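Serine--tRNA ligase (Pyrococcus horikoshii, PDB 2DQ0) attaches serine to tRNA(Ser) at the expense of ATP, and probably also charges tRNA(Sec) with serine. Local coordinates at residues E227-F232 with D379-R384; M260-I265 with R383-R388. All blocks are in the same frame, centred on the assembly; numbering follows the deposited sequence.

Interaction 1: residues E227-F232 with D379-R384; sequences EGSTSF and DWQARR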
loop_
_atom_site.group_PDB
_atom_site.type_symbol
_atom_site.label_atom_id
_atom_site.label_comp_id
_atom_site.label_asym_id
_atom_site.label_seq_id
_atom_site.Cartn_x
_atom_site.Cartn_y
_atom_site.Cartn_z
ATOM N N GLU A 227 -11.628 -13.273 2.501
ATOM C CA GLU A 227 -12.689 -14.185 2.125
ATOM C C GLU A 227 -13.925 -13.931 2.977
ATOM O O GLU A 227 -15.027 -14.353 2.639
ATOM C CB GLU A 227 -12.214 -15.643 2.160
ATOM C CG GLU A 227 -11.770 -16.187 3.461
ATOM C CD GLU A 227 -10.872 -17.409 3.280
ATOM O OE1 GLU A 227 -10.426 -17.965 4.314
ATOM O OE2 GLU A 227 -10.606 -17.805 2.115
ATOM N N GLY A 228 -13.750 -13.167 4.045
ATOM C CA GLY A 228 -14.882 -12.858 4.887
ATOM C C GLY A 228 -15.610 -11.647 4.351
ATOM O O GLY A 228 -16.752 -11.394 4.730
ATOM N N SER A 229 -14.971 -10.923 3.433
ATOM C CA SER A 229 -15.536 -9.688 2.885
ATOM C C SER A 229 -16.117 -9.684 1.475
ATOM O O SER A 229 -16.933 -8.807 1.155
ATOM C CB SER A 229 -14.485 -8.575 2.965
ATOM O OG SER A 229 -14.059 -8.318 4.295
ATOM N N THR A 230 -15.693 -10.619 0.626
ATOM C CA THR A 230 -16.191 -10.682 -0.759
ATOM C C THR A 230 -16.254 -12.098 -1.262
ATOM O O THR A 230 -16.077 -13.042 -0.502
ATOM C CB THR A 230 -15.297 -9.927 -1.794
ATOM O OG1 THR A 230 -13.919 -10.260 -1.577
ATOM C CG2 THR A 230 -15.494 -8.451 -1.700
ATOM N N SER A 231 -16.499 -12.237 -2.561
ATOM C CA SER A 231 -16.574 -13.555 -3.155
ATOM C C SER A 231 -15.173 -13.977 -3.570
ATOM O O SER A 231 -14.316 -13.142 -3.886
ATOM C CB SER A 231 -17.527 -13.573 -4.357
ATOM O OG SER A 231 -17.093 -12.702 -5.373
ATOM N N PHE A 232 -14.948 -15.280 -3.547
ATOM C CA PHE A 232 -13.660 -15.840 -3.881
ATOM C C PHE A 232 -13.125 -15.470 -5.262
ATOM O O PHE A 232 -11.918 -15.507 -5.479
ATOM C CB PHE A 232 -13.723 -17.353 -3.695
ATOM C CG PHE A 232 -13.925 -17.768 -2.265
ATOM C CD1 PHE A 232 -12.945 -17.526 -1.318
ATOM C CD2 PHE A 232 -15.097 -18.382 -1.863
ATOM C CE1 PHE A 232 -13.134 -17.891 0.006
ATOM C CE2 PHE A 232 -15.292 -18.748 -0.537
ATOM C CZ PHE A 232 -14.314 -18.504 0.396
ATOM N N ASP A 379 -26.544 -9.641 6.482
ATOM C CA ASP A 379 -25.710 -10.454 7.353
ATOM C C ASP A 379 -24.730 -11.330 6.582
ATOM O O ASP A 379 -24.203 -12.292 7.138
ATOM C CB ASP A 379 -26.587 -11.362 8.228
ATOM C CG ASP A 379 -27.415 -12.368 7.419
ATOM O OD1 ASP A 379 -28.091 -13.209 8.045
ATOM O OD2 ASP A 379 -27.409 -12.334 6.172
ATOM N N TRP A 380 -24.479 -11.010 5.310
ATOM C CA TRP A 380 -23.590 -11.832 4.476
ATOM C C TRP A 380 -22.146 -11.880 4.957
ATOM O O TRP A 380 -21.512 -12.930 4.899
ATOM C CB TRP A 380 -23.610 -11.329 3.036
ATOM C CG TRP A 380 -23.142 -12.336 1.999
ATOM C CD1 TRP A 380 -23.892 -13.301 1.415
ATOM C CD2 TRP A 380 -21.827 -12.454 1.433
ATOM N NE1 TRP A 380 -23.140 -14.019 0.523
ATOM C CE2 TRP A 380 -21.866 -13.522 0.513
ATOM C CE3 TRP A 380 -20.623 -11.763 1.616
ATOM C CZ2 TRP A 380 -20.744 -13.923 -0.227
ATOM C CZ3 TRP A 380 -19.506 -12.160 0.883
ATOM C CH2 TRP A 380 -19.578 -13.233 -0.030
ATOM N N GLN A 381 -21.621 -10.741 5.407
ATOM C CA GLN A 381 -20.248 -10.685 5.890
ATOM C C GLN A 381 -20.224 -11.151 7.330
ATOM O O GLN A 381 -19.341 -11.923 7.734
ATOM C CB GLN A 381 -19.690 -9.257 5.783
ATOM C CG GLN A 381 -19.755 -8.698 4.375
ATOM C CD GLN A 381 -19.085 -7.361 4.242
ATOM O OE1 GLN A 381 -19.414 -6.404 4.951
ATOM N NE2 GLN A 381 -18.141 -7.275 3.319
ATOM N N ALA A 382 -21.207 -10.679 8.095
ATOM C CA ALA A 382 -21.335 -11.044 9.501
ATOM C C ALA A 382 -21.323 -12.550 9.686
ATOM O O ALA A 382 -20.658 -13.066 10.580
ATOM C CB ALA A 382 -22.611 -10.472 10.079
ATOM N N ARG A 383 -22.042 -13.268 8.836
ATOM C CA ARG A 383 -22.085 -14.716 8.978
ATOM C C ARG A 383 -20.736 -15.351 8.656
ATOM O O ARG A 383 -20.434 -16.425 9.153
ATOM C CB ARG A 383 -23.185 -15.292 8.085
ATOM C CG ARG A 383 -23.749 -16.639 8.530
ATOM C CD ARG A 383 -25.021 -16.983 7.741
ATOM N NE ARG A 383 -26.162 -16.130 8.095
ATOM C CZ ARG A 383 -27.018 -16.396 9.083
ATOM N NH1 ARG A 383 -28.024 -15.566 9.329
ATOM N NH2 ARG A 383 -26.883 -17.497 9.828
ATOM N N ARG A 384 -19.918 -14.680 7.845
ATOM C CA ARG A 384 -18.605 -15.217 7.481
ATOM C C ARG A 384 -17.567 -14.881 8.524
ATOM O O ARG A 384 -16.781 -15.722 8.925
ATOM C CB ARG A 384 -18.130 -14.658 6.132
ATOM C CG ARG A 384 -18.895 -15.170 4.926
ATOM C CD ARG A 384 -18.919 -14.141 3.789
ATOM N NE ARG A 384 -17.928 -14.419 2.754
ATOM C CZ ARG A 384 -18.075 -15.328 1.798
ATOM N NH1 ARG A 384 -17.104 -15.507 0.907
ATOM N NH2 ARG A 384 -19.191 -16.044 1.719
#
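R384 grips the main-chain carbonyl of E227 side-on with two nitrogens. R384 NE and R384 NH1 each donate to E227 O at 2.9 Å. Both bonds are bent, as expected when NE and NH1 converge on one atom, and the oxygen also sits somewhat out of the guanidinium plane. The R384 chain turns at chi3, 99°, which places NE beside this oxygen. A third bond comes from Q381. Its NE2 donates to S229 O at 2.9 Å with an N-H...O angle of 147°. The oxygen is met on a lone pair and lies in the Q381 amide plane. Q381 NE2 also binds E254, a predicted serine ligand, and Q381 OE1 binds T402, so the flat amide is held at both ends.

This contact belongs to the class II catalytic core. It joins the loop after helix 223-227 to the start of helix 382-385. R384 NH2 and W380 NE1 bind the carbonyls of W104 and L106, just beyond helix 72-103 of the N-terminal arm.

Packing adds to these bonds. G228 has no side chain, and its CA lies 3.9 Å from R384 CB. W380 CH2 meets T230 O edge-on at 3.5 Å, and the same CH2 lies over the centre of one face of the R384 guanidinium. R384 NH1 lies over one face of the F232 ring, 4.0 Å from F232 CE2, with the two planes 48° apart.

Interaction 2: residues M260-I265 with R383-R388; sequences MHANEI and RRLNIR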
loop_
_atom_site.group_PDB
_atom_site.type_symbol
_atom_site.label_atom_id
_atom_site.label_comp_id
_atom_site.label_asym_id
_atom_site.label_seq_id
_atom_site.Cartn_x
_atom_site.Cartn_y
_atom_site.Cartn_z
ATOM N N MET A 260 -12.231 -5.984 11.339
ATOM C CA MET A 260 -11.946 -5.362 12.634
ATOM C C MET A 260 -12.650 -6.000 13.842
ATOM O O MET A 260 -12.079 -6.086 14.922
ATOM C CB MET A 260 -12.287 -3.865 12.580
ATOM C CG MET A 260 -12.085 -3.111 13.891
ATOM S SD MET A 260 -12.535 -1.350 13.766
ATOM C CE MET A 260 -11.033 -0.604 14.239
ATOM N N HIS A 261 -13.892 -6.434 13.660
ATOM C CA HIS A 261 -14.640 -7.047 14.747
ATOM C C HIS A 261 -14.980 -8.511 14.482
ATOM O O HIS A 261 -15.967 -9.027 14.995
ATOM C CB HIS A 261 -15.924 -6.256 15.013
ATOM C CG HIS A 261 -15.686 -4.898 15.592
ATOM N ND1 HIS A 261 -15.156 -4.709 16.852
ATOM C CD2 HIS A 261 -15.908 -3.660 15.086
ATOM C CE1 HIS A 261 -15.061 -3.412 17.097
ATOM N NE2 HIS A 261 -15.511 -2.754 16.042
ATOM N N ALA A 262 -14.166 -9.171 13.667
ATOM C CA ALA A 262 -14.374 -10.583 13.363
ATOM C C ALA A 262 -14.321 -11.353 14.680
ATOM O O ALA A 262 -13.492 -11.055 15.535
ATOM C CB ALA A 262 -13.274 -11.097 12.420
ATOM N N ASN A 263 -15.213 -12.330 14.831
ATOM C CA ASN A 263 -15.300 -13.177 16.021
ATOM C C ASN A 263 -15.613 -12.403 17.304
ATOM O O ASN A 263 -14.943 -12.560 18.313
ATOM C CB ASN A 263 -14.001 -13.977 16.199
ATOM C CG ASN A 263 -13.793 -15.009 15.107
ATOM O OD1 ASN A 263 -12.667 -15.229 14.653
ATOM N ND2 ASN A 263 -14.874 -15.658 14.682
ATOM N N GLU A 264 -16.619 -11.545 17.257
ATOM C CA GLU A 264 -17.000 -10.796 18.440
ATOM C C GLU A 264 -18.497 -10.873 18.590
ATOM O O GLU A 264 -19.230 -11.104 17.622
ATOM C CB GLU A 264 -16.626 -9.306 18.341
ATOM C CG GLU A 264 -15.138 -8.994 18.235
ATOM C CD GLU A 264 -14.847 -7.501 18.340
ATOM O OE1 GLU A 264 -13.737 -7.077 17.963
ATOM O OE2 GLU A 264 -15.724 -6.746 18.811
ATOM N N ILE A 265 -18.941 -10.715 19.824
ATOM C CA ILE A 265 -20.357 -10.659 20.097
ATOM C C ILE A 265 -20.399 -9.241 20.602
ATOM O O ILE A 265 -19.888 -8.948 21.675
ATOM C CB ILE A 265 -20.786 -11.622 21.200
ATOM C CG1 ILE A 265 -20.665 -13.060 20.689
ATOM C CG2 ILE A 265 -22.222 -11.293 21.636
ATOM C CD1 ILE A 265 -20.903 -14.113 21.738
ATOM N N ARG A 383 -22.042 -13.268 8.836
ATOM C CA ARG A 383 -22.085 -14.716 8.978
ATOM C C ARG A 383 -20.736 -15.351 8.656
ATOM O O ARG A 383 -20.434 -16.425 9.153
ATOM C CB ARG A 383 -23.185 -15.292 8.085
ATOM C CG ARG A 383 -23.749 -16.639 8.530
ATOM C CD ARG A 383 -25.021 -16.983 7.741
ATOM N NE ARG A 383 -26.162 -16.130 8.095
ATOM C CZ ARG A 383 -27.018 -16.396 9.083
ATOM N NH1 ARG A 383 -28.024 -15.566 9.329
ATOM N NH2 ARG A 383 -26.883 -17.497 9.828
ATOM N N ARG A 384 -19.918 -14.680 7.845
ATOM C CA ARG A 384 -18.605 -15.217 7.481
ATOM C C ARG A 384 -17.567 -14.881 8.524
ATOM O O ARG A 384 -16.781 -15.722 8.925
ATOM C CB ARG A 384 -18.130 -14.658 6.132
ATOM C CG ARG A 384 -18.895 -15.170 4.926
ATOM C CD ARG A 384 -18.919 -14.141 3.789
ATOM N NE ARG A 384 -17.928 -14.419 2.754
ATOM C CZ ARG A 384 -18.075 -15.328 1.798
ATOM N NH1 ARG A 384 -17.104 -15.507 0.907
ATOM N NH2 ARG A 384 -19.191 -16.044 1.719
ATOM N N LEU A 385 -17.565 -13.635 8.961
ATOM C CA LEU A 385 -16.597 -13.184 9.946
ATOM C C LEU A 385 -17.029 -13.435 11.388
ATOM O O LEU A 385 -16.312 -13.083 12.324
ATOM C CB LEU A 385 -16.328 -11.699 9.728
ATOM C CG LEU A 385 -15.783 -11.435 8.328
ATOM C CD1 LEU A 385 -15.705 -9.930 8.049
ATOM C CD2 LEU A 385 -14.421 -12.116 8.215
ATOM N N ASN A 386 -18.190 -14.062 11.552
ATOM C CA ASN A 386 -18.756 -14.354 12.870
ATOM C C ASN A 386 -18.912 -13.091 13.703
ATOM O O ASN A 386 -18.348 -12.972 14.782
ATOM C CB ASN A 386 -17.889 -15.365 13.623
ATOM C CG ASN A 386 -18.458 -15.725 14.994
ATOM O OD1 ASN A 386 -17.847 -16.488 15.741
ATOM N ND2 ASN A 386 -19.630 -15.173 15.330
ATOM N N ILE A 387 -19.679 -12.143 13.192
ATOM C CA ILE A 387 -19.893 -10.902 13.900
ATOM C C ILE A 387 -21.336 -10.854 14.359
ATOM O O ILE A 387 -22.252 -10.567 13.582
ATOM C CB ILE A 387 -19.590 -9.705 13.007
ATOM C CG1 ILE A 387 -18.123 -9.751 12.586
ATOM C CG2 ILE A 387 -19.881 -8.416 13.742
ATOM C CD1 ILE A 387 -17.739 -8.619 11.694
ATOM N N ARG A 388 -21.524 -11.151 15.638
ATOM C CA ARG A 388 -22.841 -11.155 16.237
ATOM C C ARG A 388 -22.924 -10.108 17.325
ATOM O O ARG A 388 -21.942 -9.415 17.626
ATOM C CB ARG A 388 -23.130 -12.533 16.828
ATOM C CG ARG A 388 -23.102 -13.643 15.802
ATOM C CD ARG A 388 -23.317 -14.975 16.438
ATOM N NE ARG A 388 -22.236 -15.314 17.352
ATOM C CZ ARG A 388 -22.213 -16.413 18.099
ATOM N NH1 ARG A 388 -21.183 -16.649 18.899
ATOM N NH2 ARG A 388 -23.228 -17.273 18.055
#
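N263 and N386 meet through their side-chain amides where two short parallel strands begin. The CA-CB bond of N386 points toward 260-265, with CG anti to its own backbone N (chi1 -179°). N386 CB lies 3.2 Å from N263 ND2. N386 CG is next, 3.6 Å from the same nitrogen. At the tip, N386 OD1 accepts from N263 ND2 at 3.3 Å. The donor comes from the side of the C=O and is tilted from its plane. The side chains cross at about a right angle, with the amide planes 79° apart.

N386, with positive phi, ends helix 382-385 and leads into strand 387-390. In the mixed sheet of the class II core this strand pairs with 264-267 and 398-406. N263 N donates to L385 O at 2.8 Å. R388 N donates to E264 O at 3.0 Å, while the bond from E264 N to N386 O is weak. I387 CG1 lies against H261 O at 3.3 Å. I265 and R388 run side by side, pointing the same way. H261 ND1 binds the E264 carboxylate and H261 NE2 binds Y275.

The join is carried mainly by backbone bonds, with one bent amide bond added by the exposed N263. The E264 carboxylate also forms a salt bridge with R176 of the second subunit, so its charge is probably balanced across the dimer interface.

Overall arrangement
From the N terminus, the chain first runs through the helical arm and then enters the catalytic core. Residues 227-232 come next, followed by helix 254-259 and residues 260-265. After the long antiparallel strands, the chain returns at 379-388. Interaction 1 closes the first loop there and interaction 2 the second, a few residues later. The two loops cross: 260-265 lies within the first loop, and 385-388 beyond its end. Their second segments overlap at R383 and R384, both contacts use helix 382-385, and their centres are about 10 Å apart. G228 packs on L385 between them. Interaction 1 faces the arm and the serine site, while interaction 2 pairs strands 264-267 and 387-390 beside the second subunit.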